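Myosin-2 (Saccharomyces cerevisiae, PDB 6IXO) carries organelles and other cargo along polarized actin cables as a class V myosin heavy chain, binding their receptor proteins through its globular tail domain, the part this chain holds. Local coordinates at residues Y236-M247 / S367-G375; W66-E75 / Y140-K148. All coordinates share one frame; numbering follows the deposited sequence.

Contact 1: Y236-M247 / S367-G375; sequences YVDAICFNELIM and SIFITPETG
The carboxamide of N243, on helix 223-247, grips both backbone polar atoms of a single residue, I370, in a segment that is neither helix nor strand. Its OD1 takes the N-H of I370 at 2.8 Å, on a lone pair and in the carbonyl plane, while its ND2 gives a hydrogen to I370 O, also at 2.8 Å and nearly straight (166°). With CG beside the backbone N (chi1 -69°), the amide meets the I370 backbone edge-on, pairing with one residue's N-H and C=O much as a peptide group would. The two bonds together fix the rotation of the amide.

Apolar groups follow on both sides of this clamp. I370 CD1 lies obliquely to the F242 ring, 3.7 Å from CD2, and its CG2 rests on A239 CB. Toward M247, the edge of the F369 ring receives that residue: CG comes to 3.5 Å from CE1, and SD makes a Met-aromatic contact at that edge; I246 CG2 lies 4.0 Å from F369 CE1. F369 and the N243 amide stand almost perpendicular, 81° apart. In the other direction P372 CB approaches Y236 CE1 at 3.7 Å, and its CG touches I240 CG2.

Among polar atoms, I368 O meets the F242 ring edge and is bound by Q317; Q167 binds E373 O. An asparagine thus pins a loop of the cargo-binding tail onto a DIL-domain helix by main chain and apolar side chains together, the paired amide bonds probably fixing which loop residue faces the helix.

Contact 2: W66-E75 / Y140-K148; sequences WRFGLTKQSE and YVSLVTELK
W66 and Y140 form the aromatic part of this contact, a T-shaped pair in which the edge of Y140 points at a face of the indole. The planes stand at 77°, and the centroid of the five-membered ring is 5.1 Å from that of the phenol. Y140 has CG anti to its backbone N (chi1 -177°), which carries the ring across to the tryptophan; CE1 sits above the indole, and OH comes to 3.2 Å from W66 CE3.

The aliphatic contacts interlock as knobs into holes in both directions. W66 fits among Y140, L143, V144 and L147: V144 CG2 lies over the same indole face as Y140, 4.1 Å from CZ2, whereas L147 CD2 meets the six-membered ring at its edge. In return L143 enters the space framed by W66, T71, S74 and E75, its CD1 3.6 Å from E75 CG and its CD2 near W66 NE1. Replacing W66 with an alanine would probably leave the Y140 edge without its aromatic face and open a gap beside V144 and L147. Helices 71-75 and 140-148 run nearly parallel (13°), their axes 11.8 Å apart, and helix 97-124 packs I122 against Y140 and V144.

The two segments share no polar bond; the polar bonds here shape the turn and the helices themselves. G69, at positive phi, is the C' residue of a Schellman motif that closes helix 53-67 before helix 71-90 begins; S74 OG donates to T71 O, a short bond, from the same face of that carbonyl as E75 N. Such a contact depends on shape and aromatic fit, while the E75 and E146 carboxylates, their OE1 atoms 5.1 Å apart, may disfavour each other slightly.

In the fold
Contact 2 closes along the chain before contact 1 opens, and the two lie on opposite sides of the chain's centre, their own centres 47 Å apart and their nearest atoms about 21 Å apart. Helix 134-180 spans the distance: residues 140-148 belong to contact 2, while Q167, Q171, V178 and V179 farther along touch residues of contact 1. Contact 2 joins the helix 53-67 to 71-90 turn to that long helix. Contact 1 instead lays the loop between helices 336-350 and 403-415 on helix 223-247, whose residues 236-247 belong to the DIL domain. The helical tail domain is thus tied at two distant places, once between helices and once by a returning loop.

Contact 1: Y236-M247 / S367-G375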
loop_
_atom_site.group_PDB
_atom_site.type_symbol
_atom_site.label_atom_id
_atom_site.label_comp_id
_atom_site.label_asym_id
_atom_site.label_seq_id
_atom_site.Cartn_x
_atom_site.Cartn_y
_atom_site.Cartn_z
ATOM N N TYR A 236 -11.897 -0.328 -2.344
ATOM C CA TYR A 236 -12.254 -0.884 -1.045
ATOM C C TYR A 236 -13.242 0.052 -0.319
ATOM O O TYR A 236 -14.278 -0.376 0.167
ATOM C CB TYR A 236 -11.020 -1.073 -0.170
ATOM C CG TYR A 236 -11.312 -1.893 1.086
ATOM C CD1 TYR A 236 -11.485 -3.277 1.009
ATOM C CD2 TYR A 236 -11.364 -1.288 2.339
ATOM C CE1 TYR A 236 -11.753 -4.056 2.179
ATOM C CE2 TYR A 236 -11.579 -2.055 3.535
ATOM C CZ TYR A 236 -11.808 -3.414 3.425
ATOM O OH TYR A 236 -12.002 -4.148 4.564
ATOM N N VAL A 237 -12.885 1.322 -0.226
ATOM C CA VAL A 237 -13.797 2.311 0.386
ATOM C C VAL A 237 -15.169 2.289 -0.310
ATOM O O VAL A 237 -16.219 2.299 0.324
ATOM C CB VAL A 237 -13.170 3.713 0.296
ATOM C CG1 VAL A 237 -14.207 4.804 0.547
ATOM C CG2 VAL A 237 -11.970 3.816 1.271
ATOM N N ASP A 238 -15.145 2.265 -1.629
ATOM C CA ASP A 238 -16.369 2.215 -2.416
ATOM C C ASP A 238 -17.238 1.029 -1.990
ATOM O O ASP A 238 -18.431 1.186 -1.733
ATOM C CB ASP A 238 -16.000 2.127 -3.897
ATOM C CG ASP A 238 -17.177 2.434 -4.843
ATOM O OD1 ASP A 238 -17.856 3.454 -4.663
ATOM O OD2 ASP A 238 -17.407 1.645 -5.762
ATOM N N ALA A 239 -16.641 -0.167 -1.925
ATOM C CA ALA A 239 -17.411 -1.398 -1.650
ATOM C C ALA A 239 -17.993 -1.349 -0.254
ATOM O O ALA A 239 -19.219 -1.525 -0.070
ATOM C CB ALA A 239 -16.475 -2.711 -1.802
ATOM N N ILE A 240 -17.139 -1.075 0.740
ATOM C CA ILE A 240 -17.597 -1.234 2.129
ATOM C C ILE A 240 -18.585 -0.106 2.476
ATOM O O ILE A 240 -19.535 -0.336 3.233
ATOM C CB ILE A 240 -16.431 -1.227 3.170
ATOM C CG1 ILE A 240 -15.727 0.127 3.206
ATOM C CG2 ILE A 240 -15.458 -2.423 2.919
ATOM C CD1 ILE A 240 -14.649 0.202 4.338
ATOM N N CYS A 241 -18.371 1.106 1.937
ATOM C CA CYS A 241 -19.368 2.190 2.222
ATOM C C CYS A 241 -20.697 1.957 1.497
ATOM O O CYS A 241 -21.785 2.203 2.062
ATOM C CB CYS A 241 -18.813 3.566 1.828
ATOM S SG CYS A 241 -17.435 4.013 2.936
ATOM N N PHE A 242 -20.625 1.514 0.246
ATOM C CA PHE A 242 -21.844 1.177 -0.491
ATOM C C PHE A 242 -22.678 0.133 0.276
ATOM O O PHE A 242 -23.911 0.257 0.424
ATOM C CB PHE A 242 -21.514 0.633 -1.893
ATOM C CG PHE A 242 -22.750 0.225 -2.671
ATOM C CD1 PHE A 242 -23.488 1.180 -3.379
ATOM C CD2 PHE A 242 -23.208 -1.109 -2.648
ATOM C CE1 PHE A 242 -24.668 0.821 -4.098
ATOM C CE2 PHE A 242 -24.399 -1.491 -3.360
ATOM C CZ PHE A 242 -25.123 -0.507 -4.083
ATOM N N ASN A 243 -22.001 -0.908 0.743
ATOM C CA ASN A 243 -22.678 -1.992 1.416
ATOM C C ASN A 243 -23.369 -1.465 2.661
ATOM O O ASN A 243 -24.465 -1.887 2.973
ATOM C CB ASN A 243 -21.706 -3.114 1.776
ATOM C CG ASN A 243 -21.190 -3.869 0.533
ATOM O OD1 ASN A 243 -21.742 -3.735 -0.570
ATOM N ND2 ASN A 243 -20.172 -4.704 0.728
ATOM N N GLU A 244 -22.748 -0.533 3.368
ATOM C CA GLU A 244 -23.413 0.024 4.556
ATOM C C GLU A 244 -24.614 0.839 4.136
ATOM O O GLU A 244 -25.693 0.766 4.762
ATOM C CB GLU A 244 -22.459 0.899 5.377
ATOM C CG GLU A 244 -21.355 0.074 6.099
ATOM C CD GLU A 244 -21.928 -0.859 7.151
ATOM O OE1 GLU A 244 -22.959 -0.520 7.797
ATOM O OE2 GLU A 244 -21.358 -1.953 7.330
ATOM N N LEU A 245 -24.432 1.643 3.093
ATOM C CA LEU A 245 -25.515 2.483 2.647
ATOM C C LEU A 245 -26.716 1.657 2.223
ATOM O O LEU A 245 -27.855 1.979 2.546
ATOM C CB LEU A 245 -25.055 3.363 1.479
ATOM C CG LEU A 245 -24.240 4.564 1.884
ATOM C CD1 LEU A 245 -23.408 5.073 0.640
ATOM C CD2 LEU A 245 -25.174 5.675 2.369
ATOM N N ILE A 246 -26.482 0.575 1.493
ATOM C CA ILE A 246 -27.635 -0.089 0.880
ATOM C C ILE A 246 -28.490 -0.863 1.915
ATOM O O ILE A 246 -29.659 -1.217 1.645
ATOM C CB ILE A 246 -27.188 -1.053 -0.267
ATOM C CG1 ILE A 246 -28.399 -1.323 -1.185
ATOM C CG2 ILE A 246 -26.477 -2.338 0.298
ATOM C CD1 ILE A 246 -28.090 -1.984 -2.482
ATOM N N MET A 247 -27.921 -1.125 3.091
ATOM C CA MET A 247 -28.718 -1.780 4.166
ATOM C C MET A 247 -29.600 -0.813 4.959
ATOM O O MET A 247 -30.444 -1.233 5.735
ATOM C CB MET A 247 -27.782 -2.488 5.147
ATOM C CG MET A 247 -26.985 -3.616 4.522
ATOM S SD MET A 247 -26.117 -4.632 5.756
ATOM C CE MET A 247 -24.780 -3.518 6.198
ATOM N N SER A 367 -25.953 -11.159 -5.410
ATOM C CA SER A 367 -26.091 -10.367 -4.195
ATOM C C SER A 367 -26.305 -8.906 -4.506
ATOM O O SER A 367 -25.929 -8.439 -5.571
ATOM C CB SER A 367 -24.855 -10.507 -3.311
ATOM O OG SER A 367 -24.966 -9.682 -2.159
ATOM N N ILE A 368 -26.902 -8.181 -3.563
ATOM C CA ILE A 368 -26.989 -6.734 -3.662
ATOM C C ILE A 368 -25.706 -6.059 -3.156
ATOM O O ILE A 368 -25.538 -4.855 -3.317
ATOM C CB ILE A 368 -28.156 -6.178 -2.857
ATOM C CG1 ILE A 368 -27.927 -6.419 -1.358
ATOM C CG2 ILE A 368 -29.486 -6.798 -3.337
ATOM C CD1 ILE A 368 -28.976 -5.827 -0.441
ATOM N N PHE A 369 -24.819 -6.831 -2.529
ATOM C CA PHE A 369 -23.600 -6.262 -1.936
ATOM C C PHE A 369 -22.453 -6.310 -2.947
ATOM O O PHE A 369 -22.419 -7.186 -3.809
ATOM C CB PHE A 369 -23.178 -7.047 -0.664
ATOM C CG PHE A 369 -24.145 -6.916 0.502
ATOM C CD1 PHE A 369 -24.290 -5.702 1.156
ATOM C CD2 PHE A 369 -24.881 -8.015 0.952
ATOM C CE1 PHE A 369 -25.173 -5.563 2.235
ATOM C CE2 PHE A 369 -25.771 -7.884 2.029
ATOM C CZ PHE A 369 -25.913 -6.648 2.665
ATOM N N ILE A 370 -21.493 -5.408 -2.791
ATOM C CA ILE A 370 -20.263 -5.512 -3.566
ATOM C C ILE A 370 -19.264 -6.263 -2.703
ATOM O O ILE A 370 -19.022 -5.877 -1.560
ATOM C CB ILE A 370 -19.723 -4.133 -3.893
ATOM C CG1 ILE A 370 -20.748 -3.352 -4.722
ATOM C CG2 ILE A 370 -18.374 -4.192 -4.684
ATOM C CD1 ILE A 370 -20.311 -1.915 -4.835
ATOM N N THR A 371 -18.684 -7.316 -3.230
ATOM C CA THR A 371 -17.637 -8.023 -2.483
ATOM C C THR A 371 -16.353 -7.196 -2.362
ATOM O O THR A 371 -15.752 -6.879 -3.373
ATOM C CB THR A 371 -17.311 -9.324 -3.178
ATOM O OG1 THR A 371 -18.490 -10.123 -3.182
ATOM C CG2 THR A 371 -16.156 -10.042 -2.465
ATOM N N PRO A 372 -15.943 -6.822 -1.134
ATOM C CA PRO A 372 -14.688 -6.053 -1.000
ATOM C C PRO A 372 -13.493 -6.903 -1.452
ATOM O O PRO A 372 -13.516 -8.119 -1.242
ATOM C CB PRO A 372 -14.612 -5.735 0.500
ATOM C CG PRO A 372 -16.038 -5.948 1.020
ATOM C CD PRO A 372 -16.617 -7.027 0.153
ATOM N N GLU A 373 -12.514 -6.294 -2.112
ATOM C CA GLU A 373 -11.328 -7.081 -2.543
ATOM C C GLU A 373 -10.365 -7.117 -1.386
ATOM O O GLU A 373 -9.868 -6.058 -0.977
ATOM C CB GLU A 373 -10.632 -6.454 -3.748
ATOM C CG GLU A 373 -11.378 -6.546 -5.065
ATOM C CD GLU A 373 -11.731 -7.969 -5.465
ATOM O OE1 GLU A 373 -12.771 -8.142 -6.143
ATOM O OE2 GLU A 373 -10.976 -8.907 -5.112
ATOM N N THR A 374 -10.069 -8.310 -0.879
ATOM C CA THR A 374 -9.211 -8.378 0.289
ATOM C C THR A 374 -7.890 -9.069 -0.031
ATOM O O THR A 374 -7.072 -9.275 0.854
ATOM C CB THR A 374 -9.926 -9.102 1.451
ATOM O OG1 THR A 374 -10.319 -10.404 1.022
ATOM C CG2 THR A 374 -11.161 -8.279 1.859
ATOM N N GLY A 375 -7.720 -9.468 -1.281
ATOM C CA GLY A 375 -6.424 -9.959 -1.734
ATOM C C GLY A 375 -6.289 -11.460 -1.534
ATOM O O GLY A 375 -7.279 -12.136 -1.270
#

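Contact 2: W66-E75 / Y140-K148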
loop_
_atom_site.group_PDB
_atom_site.type_symbol
_atom_site.label_atom_id
_atom_site.label_comp_id
_atom_site.label_asym_id
_atom_site.label_seq_id
_atom_site.Cartn_x
_atom_site.Cartn_y
_atom_site.Cartn_z
ATOM N N TRP A 66 30.332 -12.309 0.864
ATOM C CA TRP A 66 30.574 -13.042 -0.381
ATOM C C TRP A 66 32.010 -12.906 -0.854
ATOM O O TRP A 66 32.629 -13.899 -1.220
ATOM C CB TRP A 66 29.637 -12.578 -1.480
ATOM C CG TRP A 66 28.256 -13.005 -1.231
ATOM C CD1 TRP A 66 27.837 -13.984 -0.375
ATOM C CD2 TRP A 66 27.086 -12.457 -1.826
ATOM N NE1 TRP A 66 26.475 -14.081 -0.412
ATOM C CE2 TRP A 66 25.987 -13.157 -1.297
ATOM C CE3 TRP A 66 26.864 -11.454 -2.769
ATOM C CZ2 TRP A 66 24.688 -12.892 -1.675
ATOM C CZ3 TRP A 66 25.559 -11.165 -3.130
ATOM C CH2 TRP A 66 24.485 -11.892 -2.589
ATOM N N ARG A 67 32.524 -11.680 -0.858
ATOM C CA ARG A 67 33.904 -11.422 -1.271
ATOM C C ARG A 67 34.912 -12.297 -0.524
ATOM O O ARG A 67 35.937 -12.728 -1.083
ATOM C CB ARG A 67 34.221 -9.945 -1.056
ATOM C CG ARG A 67 35.670 -9.578 -1.240
ATOM C CD ARG A 67 35.950 -8.274 -0.550
ATOM N NE ARG A 67 37.367 -7.970 -0.632
ATOM C CZ ARG A 67 37.972 -7.030 0.078
ATOM N NH1 ARG A 67 37.271 -6.293 0.936
ATOM N NH2 ARG A 67 39.281 -6.838 -0.074
ATOM N N PHE A 68 34.652 -12.550 0.749
ATOM C CA PHE A 68 35.561 -13.363 1.548
ATOM C C PHE A 68 35.133 -14.824 1.527
ATOM O O PHE A 68 35.690 -15.633 2.238
ATOM C CB PHE A 68 35.621 -12.849 2.989
ATOM C CG PHE A 68 36.482 -11.623 3.159
ATOM C CD1 PHE A 68 37.862 -11.730 3.168
ATOM C CD2 PHE A 68 35.909 -10.364 3.314
ATOM C CE1 PHE A 68 38.671 -10.614 3.326
ATOM C CE2 PHE A 68 36.712 -9.233 3.466
ATOM C CZ PHE A 68 38.100 -9.365 3.479
ATOM N N GLY A 69 34.139 -15.151 0.704
ATOM C CA GLY A 69 33.633 -16.509 0.615
ATOM C C GLY A 69 32.996 -17.018 1.898
ATOM O O GLY A 69 32.969 -18.221 2.158
ATOM N N LEU A 70 32.462 -16.111 2.713
ATOM C CA LEU A 70 31.761 -16.536 3.921
ATOM C C LEU A 70 30.314 -16.816 3.547
ATOM O O LEU A 70 29.377 -16.164 4.041
ATOM C CB LEU A 70 31.856 -15.478 5.011
ATOM C CG LEU A 70 33.273 -15.178 5.515
ATOM C CD1 LEU A 70 33.216 -13.987 6.453
ATOM C CD2 LEU A 70 33.847 -16.387 6.229
ATOM N N THR A 71 30.143 -17.782 2.651
ATOM C CA THR A 71 28.840 -18.055 2.065
ATOM C C THR A 71 27.885 -18.619 3.130
ATOM O O THR A 71 26.714 -18.263 3.157
ATOM C CB THR A 71 28.986 -18.998 0.846
ATOM O OG1 THR A 71 29.950 -20.006 1.147
ATOM C CG2 THR A 71 29.517 -18.213 -0.364
ATOM N N LYS A 72 28.396 -19.448 4.035
ATOM C CA LYS A 72 27.605 -19.947 5.162
ATOM C C LYS A 72 27.197 -18.843 6.136
ATOM O O LYS A 72 26.078 -18.852 6.651
ATOM C CB LYS A 72 28.389 -21.021 5.911
ATOM C CG LYS A 72 27.788 -21.481 7.235
ATOM C CD LYS A 72 28.694 -22.546 7.880
ATOM C CE LYS A 72 28.045 -23.210 9.089
ATOM N NZ LYS A 72 28.837 -24.379 9.575
ATOM N N GLN A 73 28.102 -17.903 6.409
ATOM C CA GLN A 73 27.777 -16.785 7.286
ATOM C C GLN A 73 26.683 -15.937 6.631
ATOM O O GLN A 73 25.819 -15.407 7.323
ATOM C CB GLN A 73 28.994 -15.905 7.596
ATOM C CG GLN A 73 29.992 -16.484 8.611
ATOM C CD GLN A 73 30.841 -17.618 8.063
ATOM O OE1 GLN A 73 30.846 -17.903 6.854
ATOM N NE2 GLN A 73 31.583 -18.266 8.958
ATOM N N SER A 74 26.731 -15.808 5.303
ATOM C CA SER A 74 25.758 -14.972 4.605
ATOM C C SER A 74 24.383 -15.612 4.664
ATOM O O SER A 74 23.368 -14.923 4.817
ATOM C CB SER A 74 26.174 -14.738 3.153
ATOM O OG SER A 74 26.122 -15.944 2.409
ATOM N N GLU A 75 24.340 -16.934 4.581
ATOM C CA GLU A 75 23.057 -17.608 4.606
ATOM C C GLU A 75 22.366 -17.435 5.968
ATOM O O GLU A 75 21.172 -17.129 6.033
ATOM C CB GLU A 75 23.232 -19.080 4.256
ATOM C CG GLU A 75 22.253 -19.527 3.180
ATOM C CD GLU A 75 22.276 -21.028 2.944
ATOM O OE1 GLU A 75 21.192 -21.602 2.683
ATOM O OE2 GLU A 75 23.373 -21.630 3.020
ATOM N N TYR A 140 27.270 -21.280 -5.406
ATOM C CA TYR A 140 27.149 -19.845 -5.202
ATOM C C TYR A 140 26.031 -19.225 -6.048
ATOM O O TYR A 140 25.196 -18.459 -5.543
ATOM C CB TYR A 140 28.473 -19.165 -5.518
ATOM C CG TYR A 140 28.441 -17.696 -5.251
ATOM C CD1 TYR A 140 27.903 -17.202 -4.072
ATOM C CD2 TYR A 140 28.946 -16.795 -6.169
ATOM C CE1 TYR A 140 27.868 -15.845 -3.817
ATOM C CE2 TYR A 140 28.927 -15.444 -5.922
ATOM C CZ TYR A 140 28.384 -14.972 -4.749
ATOM O OH TYR A 140 28.356 -13.623 -4.503
ATOM N N VAL A 141 26.036 -19.530 -7.340
ATOM C CA VAL A 141 24.997 -19.027 -8.234
ATOM C C VAL A 141 23.636 -19.472 -7.718
ATOM O O VAL A 141 22.644 -18.717 -7.758
ATOM C CB VAL A 141 25.218 -19.534 -9.675
ATOM C CG1 VAL A 141 24.064 -19.088 -10.601
ATOM C CG2 VAL A 141 26.500 -18.994 -10.188
ATOM N N SER A 142 23.600 -20.699 -7.212
ATOM C CA SER A 142 22.375 -21.311 -6.712
ATOM C C SER A 142 21.874 -20.588 -5.457
ATOM O O SER A 142 20.679 -20.345 -5.292
ATOM C CB SER A 142 22.626 -22.801 -6.442
ATOM O OG SER A 142 21.422 -23.433 -6.044
ATOM N N LEU A 143 22.810 -20.218 -4.589
ATOM C CA LEU A 143 22.500 -19.432 -3.398
ATOM C C LEU A 143 21.925 -18.054 -3.724
ATOM O O LEU A 143 20.942 -17.617 -3.123
ATOM C CB LEU A 143 23.771 -19.268 -2.548
ATOM C CG LEU A 143 23.811 -18.167 -1.476
ATOM C CD1 LEU A 143 23.030 -18.557 -0.245
ATOM C CD2 LEU A 143 25.247 -17.829 -1.096
ATOM N N VAL A 144 22.554 -17.353 -4.656
ATOM C CA VAL A 144 22.111 -16.001 -4.966
ATOM C C VAL A 144 20.766 -16.072 -5.684
ATOM O O VAL A 144 19.903 -15.210 -5.505
ATOM C CB VAL A 144 23.151 -15.246 -5.833
ATOM C CG1 VAL A 144 22.650 -13.831 -6.189
ATOM C CG2 VAL A 144 24.467 -15.171 -5.091
ATOM N N THR A 145 20.591 -17.099 -6.508
ATOM C CA THR A 145 19.317 -17.259 -7.191
ATOM C C THR A 145 18.183 -17.470 -6.186
ATOM O O THR A 145 17.124 -16.885 -6.333
ATOM C CB THR A 145 19.368 -18.419 -8.164
ATOM O OG1 THR A 145 20.424 -18.184 -9.098
ATOM C CG2 THR A 145 18.030 -18.546 -8.909
ATOM N N GLU A 146 18.413 -18.294 -5.165
ATOM C CA GLU A 146 17.415 -18.517 -4.111
ATOM C C GLU A 146 17.182 -17.257 -3.325
ATOM O O GLU A 146 16.049 -16.979 -2.882
ATOM C CB GLU A 146 17.849 -19.625 -3.150
ATOM C CG GLU A 146 17.882 -21.000 -3.763
ATOM C CD GLU A 146 18.319 -22.057 -2.766
ATOM O OE1 GLU A 146 18.416 -21.724 -1.559
ATOM O OE2 GLU A 146 18.562 -23.211 -3.191
ATOM N N LEU A 147 18.242 -16.478 -3.157
ATOM C CA LEU A 147 18.102 -15.239 -2.389
ATOM C C LEU A 147 17.222 -14.238 -3.162
ATOM O O LEU A 147 16.347 -13.535 -2.575
ATOM C CB LEU A 147 19.481 -14.658 -2.069
ATOM C CG LEU A 147 19.353 -13.305 -1.359
ATOM C CD1 LEU A 147 18.605 -13.473 -0.040
ATOM C CD2 LEU A 147 20.735 -12.658 -1.137
ATOM N N LYS A 148 17.401 -14.207 -4.483
ATOM C CA LYS A 148 16.500 -13.392 -5.330
ATOM C C LYS A 148 15.032 -13.789 -5.138
ATOM O O LYS A 148 14.148 -12.921 -4.891
ATOM C CB LYS A 148 16.910 -13.526 -6.805
ATOM C CG LYS A 148 15.948 -12.899 -7.807
ATOM C CD LYS A 148 16.513 -13.007 -9.231
ATOM C CE LYS A 148 15.516 -12.581 -10.301
ATOM N NZ LYS A 148 14.303 -13.447 -10.364
#